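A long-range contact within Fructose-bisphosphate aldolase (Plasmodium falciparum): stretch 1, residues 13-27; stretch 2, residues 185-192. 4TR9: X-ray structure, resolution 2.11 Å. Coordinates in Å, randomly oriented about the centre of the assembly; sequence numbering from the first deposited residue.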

ATOM      1  N   LYS A  13       2.193  21.232  -5.161  1.00 55.82           N
ATOM      2  CA  LYS A  13       3.327  21.588  -6.006  1.00 49.52           C
ATOM      3  C   LYS A  13       4.365  22.427  -5.267  1.00 47.45           C
ATOM      4  O   LYS A  13       4.064  23.077  -4.265  1.00 44.72           O
ATOM      5  CB  LYS A  13       2.847  22.342  -7.248  1.00 55.72           C
ATOM      6  CG  LYS A  13       2.134  21.468  -8.268  1.00 76.05           C
ATOM      7  CD  LYS A  13       3.095  20.476  -8.904  1.00 76.64           C
ATOM      8  CE  LYS A  13       2.375  19.535  -9.856  1.00 67.43           C
ATOM      9  NZ  LYS A  13       1.421  18.646  -9.139  1.00 71.10           N
ATOM     10  N   LEU A  14       5.591  22.398  -5.777  1.00 52.88           N
ATOM     11  CA  LEU A  14       6.676  23.211  -5.247  1.00 46.71           C
ATOM     12  C   LEU A  14       6.626  24.603  -5.866  1.00 45.50           C
ATOM     13  O   LEU A  14       6.172  24.758  -7.001  1.00 55.47           O
ATOM     14  CB  LEU A  14       8.025  22.546  -5.531  1.00 41.11           C
ATOM     15  CG  LEU A  14       8.964  22.306  -4.347  1.00 38.73           C
ATOM     16  CD1 LEU A  14       8.269  21.489  -3.272  1.00 42.64           C
ATOM     17  CD2 LEU A  14      10.237  21.615  -4.811  1.00 29.28           C
ATOM     18  N   PRO A  15       7.081  25.624  -5.121  1.00 46.92           N
ATOM     19  CA  PRO A  15       7.174  26.980  -5.675  1.00 52.21           C
ATOM     20  C   PRO A  15       8.048  27.014  -6.927  1.00 53.13           C
ATOM     21  O   PRO A  15       9.075  26.337  -6.973  1.00 50.22           O
ATOM     22  CB  PRO A  15       7.803  27.791  -4.534  1.00 48.61           C
ATOM     23  CG  PRO A  15       8.368  26.776  -3.585  1.00 44.98           C
ATOM     24  CD  PRO A  15       7.492  25.577  -3.708  1.00 46.05           C
ATOM     25  N   ALA A  16       7.630  27.791  -7.924  1.00 51.27           N
ATOM     26  CA  ALA A  16       8.268  27.801  -9.238  1.00 53.72           C
ATOM     27  C   ALA A  16       9.766  28.082  -9.170  1.00 54.26           C
ATOM     28  O   ALA A  16      10.558  27.406  -9.823  1.00 54.43           O
ATOM     29  CB  ALA A  16       7.586  28.820 -10.140  1.00 54.54           C
ATOM     30  N   ASP A  17      10.148  29.077  -8.377  1.00 57.61           N
ATOM     31  CA  ASP A  17      11.551  29.451  -8.234  1.00 59.11           C
ATOM     32  C   ASP A  17      12.393  28.323  -7.646  1.00 52.54           C
ATOM     33  O   ASP A  17      13.493  28.045  -8.125  1.00 54.47           O
ATOM     34  CB  ASP A  17      11.678  30.701  -7.363  1.00 61.21           C
ATOM     35  CG  ASP A  17      10.793  30.646  -6.132  1.00 69.22           C
ATOM     36  OD1 ASP A  17       9.674  30.097  -6.228  1.00 71.79           O
ATOM     37  OD2 ASP A  17      11.215  31.150  -5.071  1.00 84.02           O
ATOM     38  N   VAL A  18      11.873  27.680  -6.606  1.00 56.93           N
ATOM     39  CA  VAL A  18      12.584  26.591  -5.948  1.00 54.06           C
ATOM     40  C   VAL A  18      12.743  25.395  -6.880  1.00 47.12           C
ATOM     41  O   VAL A  18      13.846  24.877  -7.053  1.00 42.58           O
ATOM     42  CB  VAL A  18      11.864  26.142  -4.661  1.00 50.37           C
ATOM     43  CG1 VAL A  18      12.444  24.835  -4.153  1.00 42.36           C
ATOM     44  CG2 VAL A  18      11.962  27.223  -3.597  1.00 43.71           C
ATOM     45  N   ALA A  19      11.639  24.971  -7.486  1.00 43.33           N
ATOM     46  CA  ALA A  19      11.651  23.835  -8.403  1.00 44.98           C
ATOM     47  C   ALA A  19      12.551  24.093  -9.608  1.00 46.90           C
ATOM     48  O   ALA A  19      13.135  23.164 -10.167  1.00 44.57           O
ATOM     49  CB  ALA A  19      10.238  23.515  -8.861  1.00 41.31           C
ATOM     50  N   GLU A  20      12.661  25.357 -10.001  1.00 43.05           N
ATOM     51  CA  GLU A  20      13.475  25.733 -11.151  1.00 45.17           C
ATOM     52  C   GLU A  20      14.962  25.594 -10.840  1.00 38.50           C
ATOM     53  O   GLU A  20      15.729  25.082 -11.655  1.00 37.98           O
ATOM     54  CB  GLU A  20      13.155  27.165 -11.583  1.00 53.54           C
ATOM     55  CG  GLU A  20      13.736  27.560 -12.927  1.00 64.29           C
ATOM     56  CD  GLU A  20      13.192  28.885 -13.426  1.00 73.93           C
ATOM     57  OE1 GLU A  20      12.319  29.466 -12.747  1.00 68.19           O
ATOM     58  OE2 GLU A  20      13.636  29.344 -14.499  1.00 80.43           O
ATOM     59  N   GLU A  21      15.361  26.047  -9.656  1.00 47.35           N
ATOM     60  CA  GLU A  21      16.755  25.972  -9.234  1.00 47.43           C
ATOM     61  C   GLU A  21      17.200  24.527  -9.034  1.00 45.62           C
ATOM     62  O   GLU A  21      18.317  24.154  -9.395  1.00 43.45           O
ATOM     63  CB  GLU A  21      16.967  26.768  -7.943  1.00 43.20           C
ATOM     64  CG  GLU A  21      18.409  26.787  -7.453  1.00 49.38           C
ATOM     65  CD  GLU A  21      18.567  27.499  -6.123  1.00 62.19           C
ATOM     66  OE1 GLU A  21      17.539  27.857  -5.510  1.00 54.10           O
ATOM     67  OE2 GLU A  21      19.721  27.700  -5.687  1.00 60.41           O
ATOM     68  N   LEU A  22      16.318  23.718  -8.456  1.00 48.05           N
ATOM     69  CA  LEU A  22      16.619  22.318  -8.181  1.00 42.87           C
ATOM     70  C   LEU A  22      16.838  21.526  -9.466  1.00 45.60           C
ATOM     71  O   LEU A  22      17.689  20.637  -9.519  1.00 43.74           O
ATOM     72  CB  LEU A  22      15.494  21.686  -7.362  1.00 37.22           C
ATOM     73  CG  LEU A  22      15.282  22.269  -5.964  1.00 41.09           C
ATOM     74  CD1 LEU A  22      14.018  21.709  -5.332  1.00 40.68           C
ATOM     75  CD2 LEU A  22      16.493  22.012  -5.079  1.00 37.92           C
ATOM     76  N   ALA A  23      16.068  21.855 -10.496  1.00 37.71           N
ATOM     77  CA  ALA A  23      16.185  21.188 -11.788  1.00 42.92           C
ATOM     78  C   ALA A  23      17.503  21.541 -12.468  1.00 44.75           C
ATOM     79  O   ALA A  23      18.107  20.707 -13.144  1.00 43.72           O
ATOM     80  CB  ALA A  23      15.012  21.554 -12.681  1.00 44.43           C
ATOM     81  N   THR A  24      17.943  22.782 -12.285  1.00 42.94           N
ATOM     82  CA  THR A  24      19.197  23.249 -12.863  1.00 41.61           C
ATOM     83  C   THR A  24      20.391  22.551 -12.223  1.00 43.93           C
ATOM     84  O   THR A  24      21.277  22.053 -12.919  1.00 45.30           O
ATOM     85  CB  THR A  24      19.359  24.776 -12.707  1.00 49.89           C
ATOM     86  OG1 THR A  24      18.327  25.447 -13.441  1.00 60.70           O
ATOM     87  CG2 THR A  24      20.716  25.225 -13.228  1.00 59.06           C
ATOM     88  N   THR A  25      20.404  22.518 -10.893  1.00 48.49           N
ATOM     89  CA  THR A  25      21.493  21.904 -10.141  1.00 43.32           C
ATOM     90  C   THR A  25      21.588  20.405 -10.412  1.00 38.85           C
ATOM     91  O   THR A  25      22.683  19.857 -10.543  1.00 39.24           O
ATOM     92  CB  THR A  25      21.323  22.136  -8.627  1.00 40.83           C
ATOM     93  OG1 THR A  25      21.230  23.541  -8.364  1.00 45.14           O
ATOM     94  CG2 THR A  25      22.501  21.557  -7.856  1.00 32.24           C
ATOM     95  N   ALA A  26      20.434  19.750 -10.502  1.00 40.11           N
ATOM     96  CA  ALA A  26      20.381  18.310 -10.734  1.00 38.09           C
ATOM     97  C   ALA A  26      20.980  17.929 -12.086  1.00 39.77           C
ATOM     98  O   ALA A  26      21.748  16.972 -12.183  1.00 39.69           O
ATOM     99  CB  ALA A  26      18.946  17.815 -10.638  1.00 40.46           C
ATOM    100  N   GLN A  27      20.626  18.680 -13.123  1.00 34.26           N
ATOM    101  CA  GLN A  27      21.133  18.417 -14.466  1.00 39.53           C
ATOM    102  C   GLN A  27      22.609  18.789 -14.576  1.00 42.57           C
ATOM    103  O   GLN A  27      23.367  18.156 -15.310  1.00 55.22           O
ATOM    104  CB  GLN A  27      20.312  19.185 -15.506  1.00 50.35           C
ATOM    105  CG  GLN A  27      20.760  18.972 -16.946  1.00 71.82           C
ATOM    106  CD  GLN A  27      20.576  17.540 -17.416  1.00 87.84           C
ATOM    107  OE1 GLN A  27      19.703  16.821 -16.930  1.00 86.81           O
ATOM    108  NE2 GLN A  27      21.403  17.120 -18.366  1.00 82.73           N
ATOM    109  N   CYS A 185      14.599  18.311   1.778  1.00 40.15           N
ATOM    110  CA  CYS A 185      15.705  18.967   1.088  1.00 35.00           C
ATOM    111  C   CYS A 185      15.214  19.894  -0.017  1.00 35.99           C
ATOM    112  O   CYS A 185      15.673  21.031  -0.133  1.00 40.81           O
ATOM    113  CB  CYS A 185      16.665  17.929   0.505  1.00 26.29           C
ATOM    114  SG  CYS A 185      17.608  17.022   1.745  1.00 43.48           S
ATOM    115  N   GLN A 186      14.282  19.403  -0.829  1.00 34.73           N
ATOM    116  CA  GLN A 186      13.727  20.195  -1.921  1.00 39.45           C
ATOM    117  C   GLN A 186      12.992  21.419  -1.387  1.00 39.48           C
ATOM    118  O   GLN A 186      12.984  22.475  -2.018  1.00 42.15           O
ATOM    119  CB  GLN A 186      12.789  19.344  -2.780  1.00 33.13           C
ATOM    120  CG  GLN A 186      13.494  18.221  -3.521  1.00 28.28           C
ATOM    121  CD  GLN A 186      12.602  17.527  -4.528  1.00 32.53           C
ATOM    122  OE1 GLN A 186      11.376  17.570  -4.424  1.00 34.63           O
ATOM    123  NE2 GLN A 186      13.215  16.886  -5.518  1.00 25.98           N
ATOM    124  N   GLN A 187      12.384  21.272  -0.215  1.00 33.09           N
ATOM    125  CA  GLN A 187      11.697  22.378   0.437  1.00 37.71           C
ATOM    126  C   GLN A 187      12.686  23.476   0.813  1.00 40.97           C
ATOM    127  O   GLN A 187      12.353  24.660   0.795  1.00 39.54           O
ATOM    128  CB  GLN A 187      10.955  21.888   1.683  1.00 39.66           C
ATOM    129  CG  GLN A 187      10.061  22.933   2.328  1.00 42.68           C
ATOM    130  CD  GLN A 187       9.523  22.489   3.675  1.00 61.17           C
ATOM    131  OE1 GLN A 187      10.206  21.797   4.431  1.00 64.64           O
ATOM    132  NE2 GLN A 187       8.293  22.884   3.979  1.00 67.54           N
ATOM    133  N   ASN A 188      13.908  23.070   1.143  1.00 36.41           N
ATOM    134  CA  ASN A 188      14.937  24.009   1.569  1.00 38.71           C
ATOM    135  C   ASN A 188      16.029  24.205   0.520  1.00 45.04           C
ATOM    136  O   ASN A 188      17.193  24.411   0.858  1.00 46.45           O
ATOM    137  CB  ASN A 188      15.557  23.545   2.888  1.00 44.46           C
ATOM    138  CG  ASN A 188      14.550  23.502   4.021  1.00 45.77           C
ATOM    139  OD1 ASN A 188      14.286  24.514   4.669  1.00 53.65           O
ATOM    140  ND2 ASN A 188      13.980  22.326   4.265  1.00 44.63           N
ATOM    141  N   ARG A 189      15.638  24.130  -0.749  1.00 41.76           N
ATOM    142  CA  ARG A 189      16.522  24.437  -1.873  1.00 44.45           C
ATOM    143  C   ARG A 189      17.781  23.568  -1.923  1.00 38.26           C
ATOM    144  O   ARG A 189      18.878  24.067  -2.172  1.00 43.14           O
ATOM    145  CB  ARG A 189      16.920  25.917  -1.833  1.00 48.49           C
ATOM    146  CG  ARG A 189      15.741  26.874  -1.906  1.00 51.00           C
ATOM    147  CD  ARG A 189      16.174  28.315  -1.672  1.00 56.21           C
ATOM    148  NE  ARG A 189      16.646  28.531  -0.307  1.00 73.62           N
ATOM    149  CZ  ARG A 189      17.103  29.692   0.151  1.00 87.46           C
ATOM    150  NH1 ARG A 189      17.511  29.796   1.409  1.00 88.88           N
ATOM    151  NH2 ARG A 189      17.155  30.750  -0.648  1.00 88.49           N
ATOM    152  N   LEU A 190      17.617  22.269  -1.694  1.00 40.78           N
ATOM    153  CA  LEU A 190      18.725  21.323  -1.812  1.00 38.73           C
ATOM    154  C   LEU A 190      18.325  20.113  -2.648  1.00 38.09           C
ATOM    155  O   LEU A 190      17.274  19.515  -2.421  1.00 35.75           O
ATOM    156  CB  LEU A 190      19.205  20.865  -0.433  1.00 40.17           C
ATOM    157  CG  LEU A 190      19.940  21.878   0.445  1.00 47.45           C
ATOM    158  CD1 LEU A 190      20.406  21.219   1.734  1.00 43.36           C
ATOM    159  CD2 LEU A 190      21.116  22.491  -0.299  1.00 49.68           C
ATOM    160  N   VAL A 191      19.166  19.758  -3.615  1.00 38.06           N
ATOM    161  CA  VAL A 191      18.918  18.588  -4.451  1.00 36.27           C
ATOM    162  C   VAL A 191      19.238  17.306  -3.690  1.00 35.69           C
ATOM    163  O   VAL A 191      20.381  17.078  -3.300  1.00 35.26           O
ATOM    164  CB  VAL A 191      19.746  18.630  -5.749  1.00 33.79           C
ATOM    165  CG1 VAL A 191      19.642  17.306  -6.490  1.00 28.89           C
ATOM    166  CG2 VAL A 191      19.289  19.780  -6.631  1.00 36.16           C
ATOM    167  N   PRO A 192      18.220  16.465  -3.472  1.00 34.85           N
ATOM    168  CA  PRO A 192      18.421  15.228  -2.715  1.00 37.56           C
ATOM    169  C   PRO A 192      18.993  14.093  -3.560  1.00 44.17           C
ATOM    170  O   PRO A 192      18.457  13.779  -4.624  1.00 37.45           O
ATOM    171  CB  PRO A 192      17.011  14.887  -2.235  1.00 36.16           C
ATOM    172  CG  PRO A 192      16.120  15.440  -3.294  1.00 33.75           C
ATOM    173  CD  PRO A 192      16.807  16.669  -3.836  1.00 36.04           C
TER

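Helix 16-27 of the aldolase packs against a segment far away in sequence, where the last turn of a helix (185-187) passes through a short loop into a strand that starts at V191. The two stretches run alongside each other, four residues of the first passing for every two of the second: CA of L14 lies 7.6 Å from CA of Q187, CA of V18 6.1 Å from CA of R189, and CA of L22 5.8 Å from CA of V191, so the backbones draw closer along the contact. No hydrogen bond crosses between them; the 441 Å² buried, both sides summed, rests on van der Waals packing.

L22 and V191 cover the most surface. The CA-to-CB bond of L22 points sideways, but its m,t rotamer brings the end of the side chain nearer to the second stretch. There CD1 lies 3.7 Å from CB of Q186 and 3.6 Å from O of Q186, while CD2 lies 3.6 Å from N of L190. The leucine thus packs along the backbone of the turn between helix and strand. That backbone is held by its own bonds: N of L190 donates to O of C185 at 2.8 Å, and a weak bond joins N of R189 to O of Q186 at 3.4 Å. N188 is the first residue to leave helical phi/psi, and R189 follows with positive phi and psi (59/44).

V191 points toward the helix and touches three of its residues. Its CG2 sits 3.4 Å from O of L22, 3.9 Å from CD2 of L22, 3.7 Å from CB of T25 and 4.0 Å from N of A26, while its CG1 reaches CB of A26 at 4.2 Å. The carbonyl of L22 accepts the helical bond from N of A26 (3.0 Å), so its contact with the valine methyl leaves the helix bonding intact.

Q186 adds the next largest share. Its side-chain amide is hydrogen-bonded elsewhere in the structure through both OE1 and NE2, and its CB lies 4.0 Å from CD2 of L14, in the loop before the helix, and also packs against L22. Its carbonyl O also meets CG1 of V18 at 3.2 Å, a tight contact with no hydrogen bond. At the more exposed margin, the aliphatic part of R189 covers the helix: CG lies 4.2 Å from CG2 of V18, and CD lies 4.1 Å from OE1 of E21. Despite the opposite charges, this last approach is through a carbon and makes no salt bridge.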